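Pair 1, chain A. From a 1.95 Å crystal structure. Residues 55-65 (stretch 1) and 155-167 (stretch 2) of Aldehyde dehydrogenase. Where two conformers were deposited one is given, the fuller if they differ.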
# COMPACT_ATOMS: atom_id res chain seq x y z
N ASP A 55 -21.79 7.63 -27.89
CA ASP A 55 -21.48 7.91 -29.30
C ASP A 55 -20.38 8.96 -29.46
O ASP A 55 -19.44 8.75 -30.21
CB ASP A 55 -22.73 8.36 -30.06
CG ASP A 55 -23.75 7.24 -30.24
OD1 ASP A 55 -23.44 6.06 -29.99
OD2 ASP A 55 -24.89 7.55 -30.64
N GLU A 56 -20.52 10.07 -28.74
CA GLU A 56 -19.54 11.17 -28.81
C GLU A 56 -18.18 10.80 -28.20
O GLU A 56 -17.14 11.24 -28.69
CB GLU A 56 -20.10 12.43 -28.15
CG GLU A 56 -19.49 13.72 -28.70
CD GLU A 56 -20.12 14.97 -28.13
OE1 GLU A 56 -21.09 14.86 -27.35
OE2 GLU A 56 -19.64 16.08 -28.45
N PHE A 57 -18.19 10.00 -27.13
CA PHE A 57 -16.93 9.49 -26.53
C PHE A 57 -16.17 8.57 -27.50
O PHE A 57 -14.95 8.70 -27.64
CB PHE A 57 -17.17 8.75 -25.20
CG PHE A 57 -17.19 9.66 -23.99
CD1 PHE A 57 -16.13 10.51 -23.71
CD2 PHE A 57 -18.27 9.62 -23.11
CE1 PHE A 57 -16.15 11.34 -22.60
CE2 PHE A 57 -18.30 10.44 -21.99
CZ PHE A 57 -17.23 11.30 -21.73
N CYS A 58 -16.89 7.67 -28.17
CA CYS A 58 -16.29 6.81 -29.20
C CYS A 58 -15.68 7.63 -30.34
O CYS A 58 -14.60 7.30 -30.83
CB CYS A 58 -17.30 5.80 -29.75
SG CYS A 58 -17.77 4.53 -28.56
N LYS A 59 -16.36 8.71 -30.74
CA LYS A 59 -15.85 9.62 -31.77
C LYS A 59 -14.61 10.39 -31.31
O LYS A 59 -13.67 10.56 -32.09
CB LYS A 59 -16.94 10.62 -32.20
CG LYS A 59 -18.08 9.98 -32.97
CD LYS A 59 -17.74 9.84 -34.45
CE LYS A 59 -17.98 11.15 -35.20
NZ LYS A 59 -17.77 11.01 -36.67
N ALA A 60 -14.61 10.86 -30.06
CA ALA A 60 -13.44 11.56 -29.50
C ALA A 60 -12.24 10.63 -29.36
O ALA A 60 -11.10 11.00 -29.68
CB ALA A 60 -13.79 12.17 -28.15
N ILE A 61 -12.50 9.41 -28.87
CA ILE A 61 -11.47 8.38 -28.76
C ILE A 61 -10.96 7.98 -30.15
O ILE A 61 -9.76 7.76 -30.33
CB ILE A 61 -11.98 7.17 -27.93
CG1 ILE A 61 -12.12 7.59 -26.45
CG2 ILE A 61 -11.04 5.97 -28.05
CD1 ILE A 61 -13.05 6.72 -25.64
N HIS A 62 -11.87 7.90 -31.13
CA HIS A 62 -11.47 7.67 -32.52
C HIS A 62 -10.57 8.79 -33.06
O HIS A 62 -9.60 8.51 -33.77
CB HIS A 62 -12.70 7.53 -33.42
CG HIS A 62 -12.34 7.35 -34.86
ND1 HIS A 62 -12.06 6.11 -35.40
CD2 HIS A 62 -12.16 8.24 -35.86
CE1 HIS A 62 -11.75 6.25 -36.67
NE2 HIS A 62 -11.80 7.53 -36.98
N ARG A 63 -10.88 10.04 -32.74
CA ARG A 63 -10.05 11.17 -33.16
C ARG A 63 -8.64 11.08 -32.55
O ARG A 63 -7.65 11.29 -33.25
CB ARG A 63 -10.71 12.49 -32.77
CG ARG A 63 -10.09 13.72 -33.42
CD ARG A 63 -10.93 14.95 -33.11
NE ARG A 63 -10.32 16.19 -33.58
CZ ARG A 63 -10.81 17.41 -33.38
NH1 ARG A 63 -10.17 18.47 -33.86
NH2 ARG A 63 -11.95 17.58 -32.71
N ASP A 64 -8.56 10.74 -31.27
CA ASP A 64 -7.28 10.60 -30.57
C ASP A 64 -6.46 9.37 -30.98
O ASP A 64 -5.26 9.49 -31.24
CB ASP A 64 -7.49 10.55 -29.04
CG ASP A 64 -7.96 11.87 -28.46
OD1 ASP A 64 -7.64 12.95 -29.00
OD2 ASP A 64 -8.66 11.83 -27.43
N ARG A 65 -7.11 8.21 -31.03
CA ARG A 65 -6.43 6.91 -31.19
C ARG A 65 -6.60 6.24 -32.56
O ARG A 65 -5.88 5.29 -32.87
CB ARG A 65 -6.93 5.94 -30.12
CG ARG A 65 -6.69 6.40 -28.69
CD ARG A 65 -5.30 6.05 -28.18
NE ARG A 65 -4.24 6.64 -29.00
CZ ARG A 65 -3.59 5.98 -29.96
NH1 ARG A 65 -2.67 6.59 -30.66
NH2 ARG A 65 -3.87 4.71 -30.21
N LEU A 155 -2.04 13.84 -24.20
CA LEU A 155 -1.87 13.06 -25.43
C LEU A 155 -3.16 12.35 -25.91
O LEU A 155 -3.11 11.58 -26.87
CB LEU A 155 -0.72 12.04 -25.27
CG LEU A 155 0.70 12.61 -25.20
CD1 LEU A 155 1.08 13.05 -23.80
CD2 LEU A 155 1.70 11.57 -25.69
N ALA A 156 -4.29 12.60 -25.25
CA ALA A 156 -5.63 12.26 -25.79
C ALA A 156 -6.53 13.49 -25.64
O ALA A 156 -7.48 13.49 -24.86
CB ALA A 156 -6.21 11.06 -25.06
N PRO A 157 -6.22 14.56 -26.41
CA PRO A 157 -6.86 15.86 -26.18
C PRO A 157 -8.36 15.92 -26.50
O PRO A 157 -9.09 16.61 -25.78
CB PRO A 157 -6.06 16.80 -27.09
CG PRO A 157 -5.56 15.93 -28.18
CD PRO A 157 -5.24 14.63 -27.51
N ALA A 158 -8.81 15.24 -27.54
CA ALA A 158 -10.23 15.23 -27.90
C ALA A 158 -11.08 14.62 -26.78
O ALA A 158 -12.14 15.15 -26.42
CB ALA A 158 -10.47 14.50 -29.21
N THR A 159 -10.59 13.52 -26.21
CA THR A 159 -11.24 12.86 -25.08
C THR A 159 -11.21 13.74 -23.83
O THR A 159 -12.21 13.85 -23.12
CB THR A 159 -10.61 11.49 -24.77
OG1 THR A 159 -10.61 10.68 -25.96
CG2 THR A 159 -11.38 10.76 -23.68
N ALA A 160 -10.06 14.38 -23.57
CA ALA A 160 -9.91 15.30 -22.45
C ALA A 160 -10.86 16.49 -22.55
O ALA A 160 -11.46 16.89 -21.56
CB ALA A 160 -8.47 15.79 -22.35
N GLU A 161 -10.99 17.05 -23.75
CA GLU A 161 -11.92 18.17 -23.99
C GLU A 161 -13.37 17.76 -23.72
O GLU A 161 -14.08 18.44 -22.98
CB GLU A 161 -11.79 18.67 -25.43
CG GLU A 161 -12.61 19.93 -25.73
CD GLU A 161 -12.62 20.31 -27.20
OE1 GLU A 161 -12.68 19.40 -28.06
OE2 GLU A 161 -12.58 21.52 -27.51
N LEU A 162 -13.79 16.64 -24.32
CA LEU A 162 -15.16 16.15 -24.16
C LEU A 162 -15.50 15.82 -22.70
O LEU A 162 -16.56 16.21 -22.20
CB LEU A 162 -15.40 14.92 -25.04
CG LEU A 162 -16.83 14.36 -25.07
CD1 LEU A 162 -17.84 15.42 -25.52
CD2 LEU A 162 -16.91 13.14 -25.97
N LEU A 163 -14.60 15.11 -22.03
CA LEU A 163 -14.80 14.76 -20.61
C LEU A 163 -14.86 16.00 -19.73
O LEU A 163 -15.68 16.08 -18.82
CB LEU A 163 -13.69 13.83 -20.12
CG LEU A 163 -13.79 13.32 -18.67
CD1 LEU A 163 -15.06 12.51 -18.45
CD2 LEU A 163 -12.55 12.51 -18.33
N THR A 164 -13.99 16.97 -20.00
CA THR A 164 -13.97 18.23 -19.26
C THR A 164 -15.27 19.02 -19.46
O THR A 164 -15.80 19.57 -18.51
CB THR A 164 -12.73 19.08 -19.64
OG1 THR A 164 -11.54 18.35 -19.30
CG2 THR A 164 -12.72 20.42 -18.92
N LYS A 165 -15.79 19.03 -20.69
CA LYS A 165 -17.08 19.65 -20.99
C LYS A 165 -18.24 18.94 -20.27
O LYS A 165 -19.09 19.60 -19.66
CB LYS A 165 -17.33 19.68 -22.50
CG LYS A 165 -18.63 20.36 -22.92
CD LYS A 165 -18.92 20.25 -24.41
CE LYS A 165 -20.41 20.43 -24.68
NZ LYS A 165 -20.73 20.68 -26.11
N LEU A 166 -18.28 17.61 -20.35
CA LEU A 166 -19.43 16.83 -19.88
C LEU A 166 -19.49 16.61 -18.38
O LEU A 166 -20.56 16.66 -17.80
CB LEU A 166 -19.50 15.48 -20.59
CG LEU A 166 -19.84 15.49 -22.08
CD1 LEU A 166 -19.68 14.09 -22.64
CD2 LEU A 166 -21.25 16.00 -22.33
N LEU A 167 -18.34 16.37 -17.75
CA LEU A 167 -18.30 15.92 -16.35
C LEU A 167 -19.05 16.84 -15.35
O LEU A 167 -19.83 16.33 -14.55
CB LEU A 167 -16.86 15.65 -15.89
CG LEU A 167 -16.64 14.97 -14.53
CD1 LEU A 167 -17.27 13.59 -14.51
CD2 LEU A 167 -15.15 14.90 -14.23

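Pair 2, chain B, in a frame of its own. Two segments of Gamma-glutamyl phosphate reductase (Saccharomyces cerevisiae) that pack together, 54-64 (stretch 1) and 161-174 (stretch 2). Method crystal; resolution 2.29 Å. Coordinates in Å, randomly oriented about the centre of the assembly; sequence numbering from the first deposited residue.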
# COMPACT_ATOMS: atom_id res chain seq x y z
N HIS B 54 -35.93 16.21 -17.03
CA HIS B 54 -36.82 17.04 -16.25
C HIS B 54 -36.79 16.68 -14.76
O HIS B 54 -36.76 17.56 -13.91
CB HIS B 54 -38.23 16.97 -16.82
CG HIS B 54 -39.19 17.87 -16.12
ND1 HIS B 54 -40.06 17.43 -15.15
CD2 HIS B 54 -39.39 19.21 -16.23
CE1 HIS B 54 -40.77 18.45 -14.70
NE2 HIS B 54 -40.39 19.54 -15.35
N ALA B 55 -36.78 15.38 -14.45
CA ALA B 55 -36.67 14.91 -13.07
C ALA B 55 -35.31 15.28 -12.44
O ALA B 55 -35.25 15.66 -11.25
CB ALA B 55 -36.91 13.39 -12.99
N ILE B 56 -34.23 15.17 -13.22
CA ILE B 56 -32.90 15.59 -12.78
C ILE B 56 -32.83 17.10 -12.50
O ILE B 56 -32.31 17.53 -11.45
CB ILE B 56 -31.77 15.17 -13.78
CG1 ILE B 56 -31.65 13.64 -13.89
CG2 ILE B 56 -30.43 15.70 -13.33
CD1 ILE B 56 -31.09 13.16 -15.25
N GLU B 57 -33.36 17.89 -13.45
CA GLU B 57 -33.47 19.36 -13.32
C GLU B 57 -34.21 19.84 -12.08
O GLU B 57 -33.81 20.84 -11.46
CB GLU B 57 -34.12 19.97 -14.57
CG GLU B 57 -34.07 21.50 -14.63
CD GLU B 57 -34.09 22.05 -16.07
OE1 GLU B 57 -34.14 21.25 -17.03
OE2 GLU B 57 -34.05 23.30 -16.23
N GLU B 58 -35.27 19.14 -11.71
CA GLU B 58 -36.03 19.48 -10.52
C GLU B 58 -35.20 19.21 -9.26
O GLU B 58 -35.29 19.96 -8.30
CB GLU B 58 -37.33 18.69 -10.46
CG GLU B 58 -38.45 19.23 -11.36
CD GLU B 58 -39.70 18.35 -11.32
OE1 GLU B 58 -39.58 17.15 -10.94
OE2 GLU B 58 -40.80 18.84 -11.66
N ALA B 59 -34.42 18.13 -9.28
CA ALA B 59 -33.61 17.73 -8.12
C ALA B 59 -32.43 18.68 -7.95
O ALA B 59 -32.04 19.01 -6.82
CB ALA B 59 -33.12 16.30 -8.29
N ASN B 60 -31.84 19.08 -9.07
CA ASN B 60 -30.80 20.09 -9.08
C ASN B 60 -31.34 21.45 -8.59
O ASN B 60 -30.67 22.14 -7.82
CB ASN B 60 -30.18 20.17 -10.47
CG ASN B 60 -28.87 20.93 -10.48
OD1 ASN B 60 -28.74 21.94 -11.17
ND2 ASN B 60 -27.90 20.46 -9.71
N LYS B 61 -32.56 21.81 -9.01
CA LYS B 61 -33.24 23.02 -8.48
C LYS B 61 -33.34 23.05 -6.95
O LYS B 61 -33.07 24.08 -6.36
CB LYS B 61 -34.64 23.22 -9.10
CG LYS B 61 -34.68 24.19 -10.27
N ILE B 62 -33.71 21.94 -6.33
CA ILE B 62 -33.71 21.85 -4.86
C ILE B 62 -32.29 22.09 -4.34
O ILE B 62 -32.12 22.82 -3.38
CB ILE B 62 -34.26 20.50 -4.32
CG1 ILE B 62 -35.71 20.29 -4.75
CG2 ILE B 62 -34.20 20.44 -2.78
CD1 ILE B 62 -36.15 18.83 -4.71
N ASP B 63 -31.29 21.49 -4.98
CA ASP B 63 -29.90 21.60 -4.54
C ASP B 63 -29.36 23.03 -4.57
O ASP B 63 -28.75 23.47 -3.61
CB ASP B 63 -29.00 20.70 -5.37
CG ASP B 63 -29.04 19.25 -4.91
OD1 ASP B 63 -29.40 18.99 -3.73
OD2 ASP B 63 -28.67 18.38 -5.74
N LEU B 64 -29.58 23.72 -5.69
CA LEU B 64 -29.17 25.12 -5.84
C LEU B 64 -29.81 26.03 -4.79
O LEU B 64 -29.12 26.80 -4.13
CB LEU B 64 -29.53 25.63 -7.24
CG LEU B 64 -28.79 24.95 -8.38
CD1 LEU B 64 -29.39 25.35 -9.71
CD2 LEU B 64 -27.30 25.30 -8.34
N LYS B 161 -22.28 16.87 0.16
CA LYS B 161 -23.64 17.23 0.60
C LYS B 161 -24.44 18.11 -0.38
O LYS B 161 -25.65 17.91 -0.53
CB LYS B 161 -23.57 17.94 1.96
CG LYS B 161 -22.99 17.09 3.09
N GLU B 162 -23.77 19.06 -1.03
CA GLU B 162 -24.38 20.03 -1.95
C GLU B 162 -25.18 19.44 -3.12
O GLU B 162 -26.11 20.08 -3.61
CB GLU B 162 -23.33 20.98 -2.53
CG GLU B 162 -22.13 21.28 -1.64
CD GLU B 162 -21.15 20.11 -1.53
OE1 GLU B 162 -20.47 19.78 -2.53
OE2 GLU B 162 -21.08 19.52 -0.43
N SER B 163 -24.81 18.24 -3.57
CA SER B 163 -25.47 17.62 -4.73
C SER B 163 -26.32 16.39 -4.39
O SER B 163 -26.79 15.69 -5.28
CB SER B 163 -24.46 17.29 -5.84
OG SER B 163 -23.51 16.34 -5.38
N VAL B 164 -26.53 16.14 -3.10
CA VAL B 164 -27.33 15.00 -2.63
C VAL B 164 -28.58 14.66 -3.46
O VAL B 164 -28.84 13.49 -3.72
CB VAL B 164 -27.70 15.20 -1.14
CG1 VAL B 164 -28.87 14.31 -0.73
CG2 VAL B 164 -26.50 14.92 -0.26
N ASN B 165 -29.36 15.67 -3.84
CA ASN B 165 -30.58 15.46 -4.61
C ASN B 165 -30.33 15.06 -6.05
O ASN B 165 -30.94 14.11 -6.54
CB ASN B 165 -31.47 16.71 -4.55
CG ASN B 165 -32.21 16.82 -3.25
OD1 ASN B 165 -33.09 16.02 -2.97
ND2 ASN B 165 -31.84 17.80 -2.44
N THR B 166 -29.43 15.78 -6.71
CA THR B 166 -29.06 15.49 -8.10
C THR B 166 -28.36 14.13 -8.18
O THR B 166 -28.63 13.33 -9.07
CB THR B 166 -28.18 16.61 -8.71
OG1 THR B 166 -28.71 17.88 -8.33
CG2 THR B 166 -28.15 16.53 -10.22
N PHE B 167 -27.46 13.88 -7.22
CA PHE B 167 -26.79 12.60 -7.08
C PHE B 167 -27.77 11.42 -6.96
O PHE B 167 -27.64 10.46 -7.71
CB PHE B 167 -25.85 12.64 -5.87
CG PHE B 167 -24.94 11.46 -5.76
CD1 PHE B 167 -25.38 10.27 -5.15
CD2 PHE B 167 -23.64 11.52 -6.24
CE1 PHE B 167 -24.53 9.16 -5.04
CE2 PHE B 167 -22.77 10.42 -6.13
CZ PHE B 167 -23.22 9.24 -5.53
N ARG B 168 -28.70 11.51 -6.02
CA ARG B 168 -29.82 10.56 -5.85
C ARG B 168 -30.59 10.22 -7.13
O ARG B 168 -30.72 9.05 -7.49
CB ARG B 168 -30.84 11.10 -4.82
CG ARG B 168 -31.68 10.01 -4.11
CD ARG B 168 -33.01 10.50 -3.46
NE ARG B 168 -32.98 11.82 -2.79
CZ ARG B 168 -32.18 12.16 -1.77
NH1 ARG B 168 -31.29 11.29 -1.27
NH2 ARG B 168 -32.25 13.38 -1.26
N GLU B 169 -31.11 11.24 -7.81
CA GLU B 169 -31.82 11.04 -9.07
C GLU B 169 -30.99 10.36 -10.17
O GLU B 169 -31.46 9.44 -10.84
CB GLU B 169 -32.41 12.36 -9.57
CG GLU B 169 -33.88 12.47 -9.30
CD GLU B 169 -34.63 11.17 -9.59
OE1 GLU B 169 -34.69 10.78 -10.79
OE2 GLU B 169 -35.12 10.54 -8.63
N MSE B 170 -29.75 10.81 -10.35
CA MSE B 170 -28.85 10.26 -11.36
C MSE B 170 -28.42 8.84 -11.05
O MSE B 170 -28.43 8.01 -11.94
CB MSE B 170 -27.64 11.17 -11.57
CG MSE B 170 -28.02 12.46 -12.30
SE MSE B 170 -26.52 13.70 -12.66
CE MSE B 170 -25.75 12.78 -14.27
N ALA B 171 -28.05 8.58 -9.80
CA ALA B 171 -27.78 7.21 -9.33
C ALA B 171 -28.93 6.25 -9.64
O ALA B 171 -28.69 5.17 -10.16
CB ALA B 171 -27.49 7.20 -7.85
N LYS B 172 -30.16 6.65 -9.33
CA LYS B 172 -31.34 5.85 -9.61
C LYS B 172 -31.40 5.44 -11.08
O LYS B 172 -31.67 4.29 -11.41
CB LYS B 172 -32.61 6.60 -9.21
CG LYS B 172 -33.89 5.76 -9.30
CD LYS B 172 -35.16 6.53 -8.89
N ILE B 173 -31.14 6.40 -11.97
CA ILE B 173 -31.26 6.16 -13.40
C ILE B 173 -30.16 5.24 -13.94
O ILE B 173 -30.42 4.39 -14.79
CB ILE B 173 -31.29 7.50 -14.20
CG1 ILE B 173 -32.50 8.35 -13.77
CG2 ILE B 173 -31.33 7.25 -15.69
CD1 ILE B 173 -32.28 9.83 -13.99
N VAL B 174 -28.93 5.41 -13.45
CA VAL B 174 -27.81 4.58 -13.86
C VAL B 174 -27.97 3.16 -13.28
O VAL B 174 -27.80 2.18 -14.01
CB VAL B 174 -26.46 5.25 -13.45
CG1 VAL B 174 -25.28 4.29 -13.56
CG2 VAL B 174 -26.21 6.50 -14.29
O HOH W 1 -27.24 22.11 -1.70

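Two helices that run almost antiparallel, one delivering an aspartate to the first turn of the other, form a compact packing unit, and pair 1 and pair 2 build it on nearly the same backbone. The N, CA and C atoms of 14 central residues superpose with an RMSD of 0.4 Å. The helix axes approach to 7.7 Å at 152° in pair 1 and to 7.6 Å at 161° in pair 2. Both pairs place an alanine facing the other helix, A:Ala60 matching B:Ala59, near a threonine, A:Thr159 matching B:Thr166. The CA atoms of A:Ala60 and A:Thr159 lie 5.1 Å apart.

The closest match among the side chains is polar. A:Asp64 and B:Asp63 coincide, as do the two threonines, and both aspartates use the m rotamer. At the start of a helix the first backbone NH groups lack acceptors within the helix, and a carboxylate from the neighbouring helix can supply them. In pair 1, A:Thr159 N donates to A:Asp64 OD2 at 2.8 Å, and A:Thr159 OG1 donates to the same A:Asp64 OD2 at 2.7 Å; A:Ala158 N donates to A:Asp64 OD1 at 3.0 Å. Pair 2 repeats the arrangement: B:Thr166 N and B:Thr166 OG1 reach B:Asp63 OD2 at 2.9 and 2.6 Å, while the bond from B:Asn165 N to B:Asp63 OD1, at 3.3 Å, is weak. There the side chain adds a second donor, B:Asn165 ND2 lying 3.0 Å from B:Asp63 OD1. The side chain of the matching A:Ala158 is only a methyl group, which adds no donor; its CB lies 3.2 Å from A:Asp64 OD1.

One turn back from the aspartate, the position next to the alanine changes character. In pair 1 A:Ile61 brings CG1 to 3.5 Å from A:Thr159 OG1, a simple contact. In pair 2 B:Asn60 ND2 donates to B:Thr166 OG1 at 3.0 Å, so this hydroxyl both accepts a bond and gives one to the aspartate. The B:Thr166 side chain sits as a knob among B:Ile56, B:Ala59, B:Asn60 and B:Asp63.

Farther from the carboxylate, the packing problem is to fill the space between the helices, and the solutions diverge. Pair 1 uses an aromatic ring: A:Phe57 CD1 lies 3.6 Å from A:Leu162 CD2, and A:Phe57 CZ lies 3.8 Å from A:Leu166 CD1 and 4.1 Å from A:Leu163 CD1. Pair 2 places B:Ile56 at the matching position, with its CD1 3.8 Å from B:Ile173 CD1 and its CG1 4.1 Å from CG of the selenomethionine B:Met170. Where A:Leu162 also packs its CD2 3.9 Å from A:Ala60 CB, B:Glu169 uses the aliphatic part of its chain, CG lying 4.0 Å from B:Ala59 CB.

In these two pairs the aspartate anchor, the threonine and the alanine recur, whereas the surrounding filling varies, with A:Phe57 replaced by B:Ile56 and A:Leu162 by B:Glu169.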